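Local coordinates for DNA polymerase beta (PDB 4P4M), which extends a DNA primer by template-directed addition of deoxyribonucleotides and probably serves in base excision repair as a type-X polymerase, at residues A[147-152]-A[266-271]; A[103-108]-A[138-143]. All coordinates share one frame; numbering follows the deposited sequence.

Contact 1: residues A[147-152]-A[266-271]. With nucleotides of chain B.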
loop_
_atom_site.group_PDB
_atom_site.type_symbol
_atom_site.label_atom_id
_atom_site.label_comp_id
_atom_site.label_asym_id
_atom_site.label_seq_id
_atom_site.Cartn_x
_atom_site.Cartn_y
_atom_site.Cartn_z
ATOM N N TYR A 147 3.434 16.319 -8.828
ATOM C CA TYR A 147 4.566 15.389 -8.796
ATOM C C TYR A 147 4.632 14.460 -10.015
ATOM O O TYR A 147 5.228 13.384 -9.951
ATOM C CB TYR A 147 4.535 14.556 -7.496
ATOM C CG TYR A 147 4.878 15.369 -6.261
ATOM C CD1 TYR A 147 3.887 16.031 -5.535
ATOM C CD2 TYR A 147 6.197 15.495 -5.835
ATOM C CE1 TYR A 147 4.203 16.790 -4.402
ATOM C CE2 TYR A 147 6.519 16.250 -4.699
ATOM C CZ TYR A 147 5.517 16.895 -3.999
ATOM O OH TYR A 147 5.840 17.642 -2.883
ATOM N N PHE A 148 4.036 14.887 -11.127
ATOM C CA PHE A 148 4.013 14.072 -12.347
ATOM C C PHE A 148 5.397 13.578 -12.773
ATOM O O PHE A 148 5.564 12.395 -13.056
ATOM C CB PHE A 148 3.327 14.814 -13.505
ATOM C CG PHE A 148 3.171 13.976 -14.759
ATOM C CD1 PHE A 148 2.173 13.018 -14.853
ATOM C CD2 PHE A 148 4.029 14.148 -15.834
ATOM C CE1 PHE A 148 2.038 12.241 -16.000
ATOM C CE2 PHE A 148 3.894 13.381 -16.986
ATOM C CZ PHE A 148 2.902 12.425 -17.065
ATOM N N TYR A 149 6.391 14.465 -12.819
ATOM C CA TYR A 149 7.739 14.034 -13.205
ATOM C C TYR A 149 8.296 12.970 -12.240
ATOM O O TYR A 149 8.706 11.881 -12.673
ATOM C CB TYR A 149 8.714 15.227 -13.368
ATOM C CG TYR A 149 10.166 14.794 -13.321
ATOM C CD1 TYR A 149 10.817 14.303 -14.455
ATOM C CD2 TYR A 149 10.872 14.837 -12.126
ATOM C CE1 TYR A 149 12.150 13.880 -14.389
ATOM C CE2 TYR A 149 12.178 14.421 -12.049
ATOM C CZ TYR A 149 12.812 13.937 -13.174
ATOM O OH TYR A 149 14.116 13.527 -13.050
ATOM N N ASP A 150 8.293 13.271 -10.939
ATOM C CA ASP A 150 8.830 12.338 -9.934
ATOM C C ASP A 150 8.131 10.976 -9.979
ATOM O O ASP A 150 8.777 9.926 -9.909
ATOM C CB ASP A 150 8.684 12.899 -8.503
ATOM C CG ASP A 150 9.672 14.014 -8.194
ATOM O OD1 ASP A 150 10.708 14.112 -8.886
ATOM O OD2 ASP A 150 9.408 14.792 -7.246
ATOM N N ILE A 151 6.808 11.003 -10.079
ATOM C CA ILE A 151 6.009 9.780 -10.001
ATOM C C ILE A 151 6.292 8.816 -11.163
ATOM O O ILE A 151 6.186 7.603 -11.008
ATOM C CB ILE A 151 4.498 10.098 -9.880
ATOM C CG1 ILE A 151 4.181 10.647 -8.481
ATOM C CG2 ILE A 151 3.645 8.848 -10.158
ATOM C CD1 ILE A 151 2.792 11.245 -8.359
ATOM N N ASN A 152 6.677 9.348 -12.319
ATOM C CA ASN A 152 6.991 8.488 -13.457
ATOM C C ASN A 152 8.427 7.952 -13.478
ATOM O O ASN A 152 8.820 7.278 -14.427
ATOM C CB ASN A 152 6.684 9.204 -14.775
ATOM C CG ASN A 152 5.210 9.463 -14.961
ATOM O OD1 ASN A 152 4.369 8.730 -14.439
ATOM N ND2 ASN A 152 4.888 10.511 -15.704
ATOM N N VAL A 266 20.936 15.327 -4.005
ATOM C CA VAL A 266 19.532 15.672 -3.754
ATOM C C VAL A 266 18.622 14.593 -4.359
ATOM O O VAL A 266 18.835 14.165 -5.493
ATOM C CB VAL A 266 19.189 17.053 -4.364
ATOM C CG1 VAL A 266 17.702 17.343 -4.259
ATOM C CG2 VAL A 266 20.002 18.158 -3.687
ATOM N N TYR A 267 17.607 14.162 -3.613
ATOM C CA TYR A 267 16.756 13.037 -4.039
ATOM C C TYR A 267 15.411 13.468 -4.616
ATOM O O TYR A 267 14.887 14.534 -4.275
ATOM C CB TYR A 267 16.491 12.074 -2.860
ATOM C CG TYR A 267 17.721 11.365 -2.340
ATOM C CD1 TYR A 267 18.116 10.136 -2.858
ATOM C CD2 TYR A 267 18.488 11.926 -1.321
ATOM C CE1 TYR A 267 19.254 9.489 -2.371
ATOM C CE2 TYR A 267 19.614 11.292 -0.835
ATOM C CZ TYR A 267 19.997 10.081 -1.361
ATOM O OH TYR A 267 21.122 9.462 -0.861
ATOM N N LYS A 268 14.851 12.621 -5.483
ATOM C CA LYS A 268 13.476 12.779 -5.961
ATOM C C LYS A 268 12.485 12.418 -4.850
ATOM O O LYS A 268 12.760 11.529 -4.035
ATOM C CB LYS A 268 13.222 11.813 -7.131
ATOM C CG LYS A 268 14.042 12.082 -8.408
ATOM C CD LYS A 268 13.692 11.023 -9.465
ATOM C CE LYS A 268 14.416 11.247 -10.792
ATOM N NZ LYS A 268 15.850 10.851 -10.743
ATOM N N ALA A 269 11.321 13.061 -4.839
ATOM C CA ALA A 269 10.223 12.589 -4.000
ATOM C C ALA A 269 9.654 11.276 -4.567
ATOM O O ALA A 269 9.536 11.123 -5.785
ATOM C CB ALA A 269 9.135 13.665 -3.879
ATOM N N ARG A 270 9.307 10.337 -3.685
ATOM C CA ARG A 270 8.819 9.013 -4.090
ATOM C C ARG A 270 7.435 8.742 -3.511
ATOM O O ARG A 270 7.093 9.250 -2.441
ATOM C CB ARG A 270 9.755 7.901 -3.573
ATOM C CG ARG A 270 11.243 8.079 -3.895
ATOM C CD ARG A 270 11.479 8.198 -5.416
ATOM N NE ARG A 270 12.883 7.948 -5.786
ATOM C CZ ARG A 270 13.284 7.765 -7.042
ATOM N NH1 ARG A 270 12.388 7.814 -8.026
ATOM N NH2 ARG A 270 14.561 7.518 -7.324
ATOM N N ARG A 271 6.654 7.905 -4.196
ATOM C CA ARG A 271 5.396 7.425 -3.631
ATOM C C ARG A 271 5.660 6.461 -2.477
ATOM O O ARG A 271 6.344 5.448 -2.645
ATOM C CB ARG A 271 4.512 6.762 -4.696
ATOM C CG ARG A 271 3.948 7.771 -5.683
ATOM C CD ARG A 271 2.898 7.144 -6.609
ATOM N NE ARG A 271 3.437 6.044 -7.409
ATOM C CZ ARG A 271 3.082 4.766 -7.265
ATOM N NH1 ARG A 271 2.182 4.411 -6.355
ATOM N NH2 ARG A 271 3.626 3.838 -8.032
ATOM P P DA B 5 -1.342 3.305 -6.011
ATOM O OP1 DA B 5 -0.212 4.131 -5.537
ATOM O OP2 DA B 5 -1.183 2.515 -7.246
ATOM O "O5'" DA B 5 -1.772 2.370 -4.803
ATOM C "C5'" DA B 5 -0.967 1.330 -4.346
ATOM C "C4'" DA B 5 -1.595 0.736 -3.103
ATOM O "O4'" DA B 5 -2.974 0.367 -3.374
ATOM C "C3'" DA B 5 -0.910 -0.555 -2.680
ATOM O "O3'" DA B 5 -1.160 -0.811 -1.288
ATOM C "C2'" DA B 5 -1.609 -1.535 -3.624
ATOM C "C1'" DA B 5 -3.048 -1.054 -3.473
ATOM N N9 DA B 5 -4.009 -1.431 -4.521
ATOM C C8 DA B 5 -4.183 -0.884 -5.763
ATOM N N7 DA B 5 -5.166 -1.424 -6.454
ATOM C C5 DA B 5 -5.683 -2.394 -5.607
ATOM C C6 DA B 5 -6.741 -3.327 -5.735
ATOM N N6 DA B 5 -7.511 -3.448 -6.827
ATOM N N1 DA B 5 -6.984 -4.148 -4.686
ATOM C C2 DA B 5 -6.219 -4.031 -3.595
ATOM N N3 DA B 5 -5.200 -3.199 -3.363
ATOM C C4 DA B 5 -4.981 -2.401 -4.412
HETATM O O HOH W 1 9.457 8.263 -7.952
HETATM O O HOH W 2 5.438 6.146 -9.009
#
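With CG anti to the carbonyl carbon (chi1 -70°), the side chain of Arg-271 runs extended to CD and then bends at chi3 (-60°), which carries its guanidinium past Ile-151 to the primer side of the palm. Asp-150 also has CG anti to the carbonyl carbon, which puts OD2 beside CB of Ala-269, while Tyr-149 places its ring anti to the backbone N and so reaches for Lys-268. The branch CG2 of Ile-151 lies 3.9 Å from NE of Arg-271, the two side chains crossing at nearly a right angle. Two residues earlier, Ala-269 sets its CB 3.8 Å from CE2 of Tyr-147, whose OH is hydrogen-bonded to Glu-234. CB of Asp-150 rests 3.4 Å from the carbonyl O of Ala-269, and OH of Tyr-149 comes within 3.2 Å of CE of Lys-268.

Beside this direct packing, two waters bridge helix 148-151 to the arginines of strand 270-277. Water 1 donates to Asp-150 O and accepts from Arg-270 NH1 at 3.0 Å; water 2 donates to Ile-151 O and accepts from Arg-271 NE at 2.6 Å. Each water thus ties a carbonyl near the helix's C-terminal end to an arginine of the palm strand. Met-247 of the neighbouring strand 243-248 packs against Tyr-147, Ile-151, Ala-269 and Arg-271.

NH1 of Arg-271 stands 2.5 Å from OP1 of DA5 of chain B, near the guanidinium plane, and forms a long, weak ion pair with the magnesium ligand Asp-196. Its positive charge probably eases the crowding of negative charge at the catalytic centre.

Contact 2: residues A[103-108]-A[138-143]; sequences QVHGFG and TDQQRV. With NA (sodium ion), chain F; nucleotides of chain B.
Thr-138 opens helix 139-146 as its N-cap: OG1 accepts from Gln-141 N, and Gln-141 OE1 returns a weak bond from Thr-138 N, so the two residues form a capping box. Gln-140, next to meet the opposing loop, has CG anti to the backbone N and extends beyond it until NE2 lies 3.9 Å from NE2 of His-105, at the edge of the imidazole; the amide and ring planes are 33° apart. No polar partner is found for that buried histidine nitrogen in the model.

Gln-141 makes the largest share of the contact. Its NE2 donates to Gly-106 O over 3.1 Å in an almost straight bond (165°); the oxygen lies in the amide plane of Gln-141, whereas the donor sits above the carbonyl plane. The receiving loop is the hairpin of a helix-hairpin-helix motif, with helices 93-101 and 109-119 flanking it and a type II turn from Val-104 to Phe-107. Carbonyls of Thr-102, Val-104 and Phe-107 bind sodium together with two waters and OP1 of DT4 of chain B, which also accepts from Gly-106 N at 2.7 Å. Gly-108 N donates to OP1 of DG3 of chain B, 3.1 Å away.

Gln-141 has CG anti to the carbonyl carbon, and its extended chain crosses the Phe-107 ring of this hairpin at about a right angle, with the amide nearly parallel to it, 9° apart. CG makes a CH-pi contact over the ring face, 4.0 Å from the centroid, and CB approaches CE1 of Phe-107 to 3.6 Å. Val-143, farther along the helix, turns to Met-237 and Met-247.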
loop_
_atom_site.group_PDB
_atom_site.type_symbol
_atom_site.label_atom_id
_atom_site.label_comp_id
_atom_site.label_asym_id
_atom_site.label_seq_id
_atom_site.Cartn_x
_atom_site.Cartn_y
_atom_site.Cartn_z
ATOM N N GLN A 103 -2.895 8.692 -17.382
ATOM C CA GLN A 103 -1.508 8.487 -16.971
ATOM C C GLN A 103 -1.229 9.206 -15.649
ATOM O O GLN A 103 -0.307 8.838 -14.919
ATOM C CB GLN A 103 -0.529 8.978 -18.041
ATOM C CG GLN A 103 -0.529 8.170 -19.323
ATOM C CD GLN A 103 0.541 8.638 -20.294
ATOM O OE1 GLN A 103 1.561 7.973 -20.479
ATOM N NE2 GLN A 103 0.315 9.789 -20.917
ATOM N N VAL A 104 -2.027 10.229 -15.346
ATOM C CA VAL A 104 -1.861 10.986 -14.104
ATOM C C VAL A 104 -2.483 10.280 -12.898
ATOM O O VAL A 104 -3.626 9.858 -12.952
ATOM C CB VAL A 104 -2.473 12.383 -14.203
ATOM C CG1 VAL A 104 -2.159 13.180 -12.937
ATOM C CG2 VAL A 104 -1.962 13.098 -15.441
ATOM N N HIS A 105 -1.726 10.173 -11.809
ATOM C CA HIS A 105 -2.185 9.552 -10.564
ATOM C C HIS A 105 -3.440 10.250 -10.039
ATOM O O HIS A 105 -3.432 11.478 -9.848
ATOM C CB HIS A 105 -1.053 9.636 -9.522
ATOM C CG HIS A 105 -1.232 8.738 -8.336
ATOM N ND1 HIS A 105 -0.669 7.545 -8.025
ATOM C CD2 HIS A 105 -2.045 9.060 -7.270
ATOM C CE1 HIS A 105 -1.165 7.165 -6.802
ATOM N NE2 HIS A 105 -1.996 8.098 -6.369
ATOM N N GLY A 106 -4.504 9.487 -9.800
ATOM C CA GLY A 106 -5.752 10.044 -9.307
ATOM C C GLY A 106 -6.817 10.241 -10.379
ATOM O O GLY A 106 -7.982 10.518 -10.072
ATOM N N PHE A 107 -6.427 10.111 -11.642
ATOM C CA PHE A 107 -7.386 10.254 -12.738
ATOM C C PHE A 107 -7.696 8.905 -13.361
ATOM O O PHE A 107 -6.816 8.252 -13.891
ATOM C CB PHE A 107 -6.867 11.228 -13.806
ATOM C CG PHE A 107 -6.815 12.651 -13.346
ATOM C CD1 PHE A 107 -5.743 13.115 -12.603
ATOM C CD2 PHE A 107 -7.849 13.526 -13.640
ATOM C CE1 PHE A 107 -5.701 14.430 -12.166
ATOM C CE2 PHE A 107 -7.810 14.839 -13.210
ATOM C CZ PHE A 107 -6.735 15.290 -12.473
ATOM N N GLY A 108 -8.950 8.479 -13.286
ATOM C CA GLY A 108 -9.368 7.280 -13.984
ATOM C C GLY A 108 -10.186 7.672 -15.203
ATOM O O GLY A 108 -10.323 8.863 -15.505
ATOM N N THR A 138 -9.747 17.426 -6.902
ATOM C CA THR A 138 -9.550 17.130 -5.492
ATOM C C THR A 138 -8.098 17.358 -5.081
ATOM O O THR A 138 -7.219 17.541 -5.927
ATOM C CB THR A 138 -9.911 15.667 -5.173
ATOM O OG1 THR A 138 -8.928 14.790 -5.739
ATOM C CG2 THR A 138 -11.287 15.321 -5.733
ATOM N N ASP A 139 -7.852 17.335 -3.776
ATOM C CA ASP A 139 -6.499 17.465 -3.245
ATOM C C ASP A 139 -5.582 16.320 -3.695
ATOM O O ASP A 139 -4.400 16.533 -3.977
ATOM C CB ASP A 139 -6.531 17.586 -1.716
ATOM C CG ASP A 139 -6.917 18.984 -1.251
ATOM O OD1 ASP A 139 -7.215 19.843 -2.114
ATOM O OD2 ASP A 139 -6.925 19.227 -0.026
ATOM N N GLN A 140 -6.127 15.111 -3.781
ATOM C CA GLN A 140 -5.333 13.958 -4.223
ATOM C C GLN A 140 -4.909 14.009 -5.702
ATOM O O GLN A 140 -3.805 13.580 -6.070
ATOM C CB GLN A 140 -6.088 12.654 -3.979
ATOM C CG GLN A 140 -5.362 11.450 -4.575
ATOM C CD GLN A 140 -5.903 10.117 -4.083
ATOM O OE1 GLN A 140 -6.916 10.061 -3.377
ATOM N NE2 GLN A 140 -5.227 9.031 -4.458
ATOM N N GLN A 141 -5.804 14.492 -6.558
ATOM C CA GLN A 141 -5.481 14.646 -7.973
ATOM C C GLN A 141 -4.420 15.722 -8.132
ATOM O O GLN A 141 -3.564 15.649 -9.025
ATOM C CB GLN A 141 -6.750 14.984 -8.779
ATOM C CG GLN A 141 -7.615 13.756 -9.045
ATOM C CD GLN A 141 -9.039 14.085 -9.479
ATOM O OE1 GLN A 141 -9.498 15.218 -9.354
ATOM N NE2 GLN A 141 -9.742 13.080 -9.982
ATOM N N ARG A 142 -4.465 16.720 -7.252
ATOM C CA ARG A 142 -3.521 17.829 -7.328
ATOM C C ARG A 142 -2.094 17.380 -7.030
ATOM O O ARG A 142 -1.136 17.916 -7.596
ATOM C CB ARG A 142 -3.944 18.979 -6.409
ATOM C CG ARG A 142 -5.285 19.586 -6.799
ATOM C CD ARG A 142 -5.542 20.934 -6.143
ATOM N NE ARG A 142 -6.917 21.372 -6.381
ATOM C CZ ARG A 142 -7.317 22.054 -7.451
ATOM N NH1 ARG A 142 -6.448 22.394 -8.393
ATOM N NH2 ARG A 142 -8.592 22.401 -7.577
ATOM N N VAL A 143 -1.950 16.400 -6.141
ATOM C CA VAL A 143 -0.632 15.836 -5.861
ATOM C C VAL A 143 -0.107 15.059 -7.066
ATOM O O VAL A 143 1.072 15.154 -7.412
ATOM C CB VAL A 143 -0.647 14.933 -4.594
ATOM C CG1 VAL A 143 0.677 14.202 -4.442
ATOM C CG2 VAL A 143 -0.956 15.768 -3.358
HETATM NA NA NA F . -4.405 7.302 -13.368
ATOM P P DG B 3 -12.239 7.619 -12.003
ATOM O OP1 DG B 3 -11.910 8.973 -12.486
ATOM O OP2 DG B 3 -12.608 6.546 -12.948
ATOM O "O5'" DG B 3 -11.000 7.091 -11.132
ATOM C "C5'" DG B 3 -10.421 7.949 -10.153
ATOM C "C4'" DG B 3 -9.439 7.176 -9.283
ATOM O "O4'" DG B 3 -10.176 6.298 -8.384
ATOM C "C3'" DG B 3 -8.452 6.288 -10.042
ATOM O "O3'" DG B 3 -7.122 6.830 -9.917
ATOM C "C2'" DG B 3 -8.598 4.906 -9.395
ATOM C "C1'" DG B 3 -9.325 5.212 -8.086
ATOM N N9 DG B 3 -10.083 4.070 -7.560
ATOM C C8 DG B 3 -10.959 3.240 -8.227
ATOM N N7 DG B 3 -11.472 2.296 -7.473
ATOM C C5 DG B 3 -10.898 2.514 -6.229
ATOM C C6 DG B 3 -11.064 1.803 -5.016
ATOM O O6 DG B 3 -11.777 0.813 -4.819
ATOM N N1 DG B 3 -10.292 2.346 -3.983
ATOM C C2 DG B 3 -9.466 3.443 -4.119
ATOM N N2 DG B 3 -8.803 3.831 -3.021
ATOM N N3 DG B 3 -9.301 4.122 -5.257
ATOM C C4 DG B 3 -10.042 3.596 -6.264
ATOM P P DT B 4 -5.854 6.032 -10.493
ATOM O OP1 DT B 4 -4.807 7.022 -10.804
ATOM O OP2 DT B 4 -6.336 5.070 -11.506
ATOM O "O5'" DT B 4 -5.310 5.220 -9.227
ATOM C "C5'" DT B 4 -5.019 5.941 -8.040
ATOM C "C4'" DT B 4 -4.696 4.997 -6.894
ATOM O "O4'" DT B 4 -5.867 4.209 -6.542
ATOM C "C3'" DT B 4 -3.567 4.020 -7.189
ATOM O "O3'" DT B 4 -2.610 4.272 -6.196
ATOM C "C2'" DT B 4 -4.198 2.630 -7.084
ATOM C "C1'" DT B 4 -5.473 2.875 -6.277
ATOM N N1 DT B 4 -6.589 1.926 -6.616
ATOM C C2 DT B 4 -7.158 1.165 -5.611
ATOM O O2 DT B 4 -6.807 1.218 -4.449
ATOM N N3 DT B 4 -8.162 0.328 -6.017
ATOM C C4 DT B 4 -8.646 0.167 -7.294
ATOM O O4 DT B 4 -9.552 -0.626 -7.540
ATOM C C5 DT B 4 -8.016 0.990 -8.303
ATOM C C7 DT B 4 -8.461 0.905 -9.737
ATOM C C6 DT B 4 -7.033 1.817 -7.921
HETATM O O HOH W 3 -2.164 6.542 -12.860
HETATM O O HOH W 4 -4.966 4.996 -13.880
#

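How the contacts relate
Contact 2 comes first along the chain and closes before contact 1 opens; their centres are 14 Å apart. Helices 139-146 and 148-151 follow one another directly, so the helix packed against the sodium-binding hairpin in contact 2 leads straight into the one laid on the palm strand in contact 1. The pair therefore joins the fingers-family region to the palm sheet. They also touch: Arg-271 CD packs 3.9 Å from His-105 ND1, and Phe-148 CE1 lies 4.1 Å from Val-104 CG2. Both face the same primer strand, with contact 2 at DG3 and DT4 of chain B and contact 1 at DA5, nearer the magnesium site.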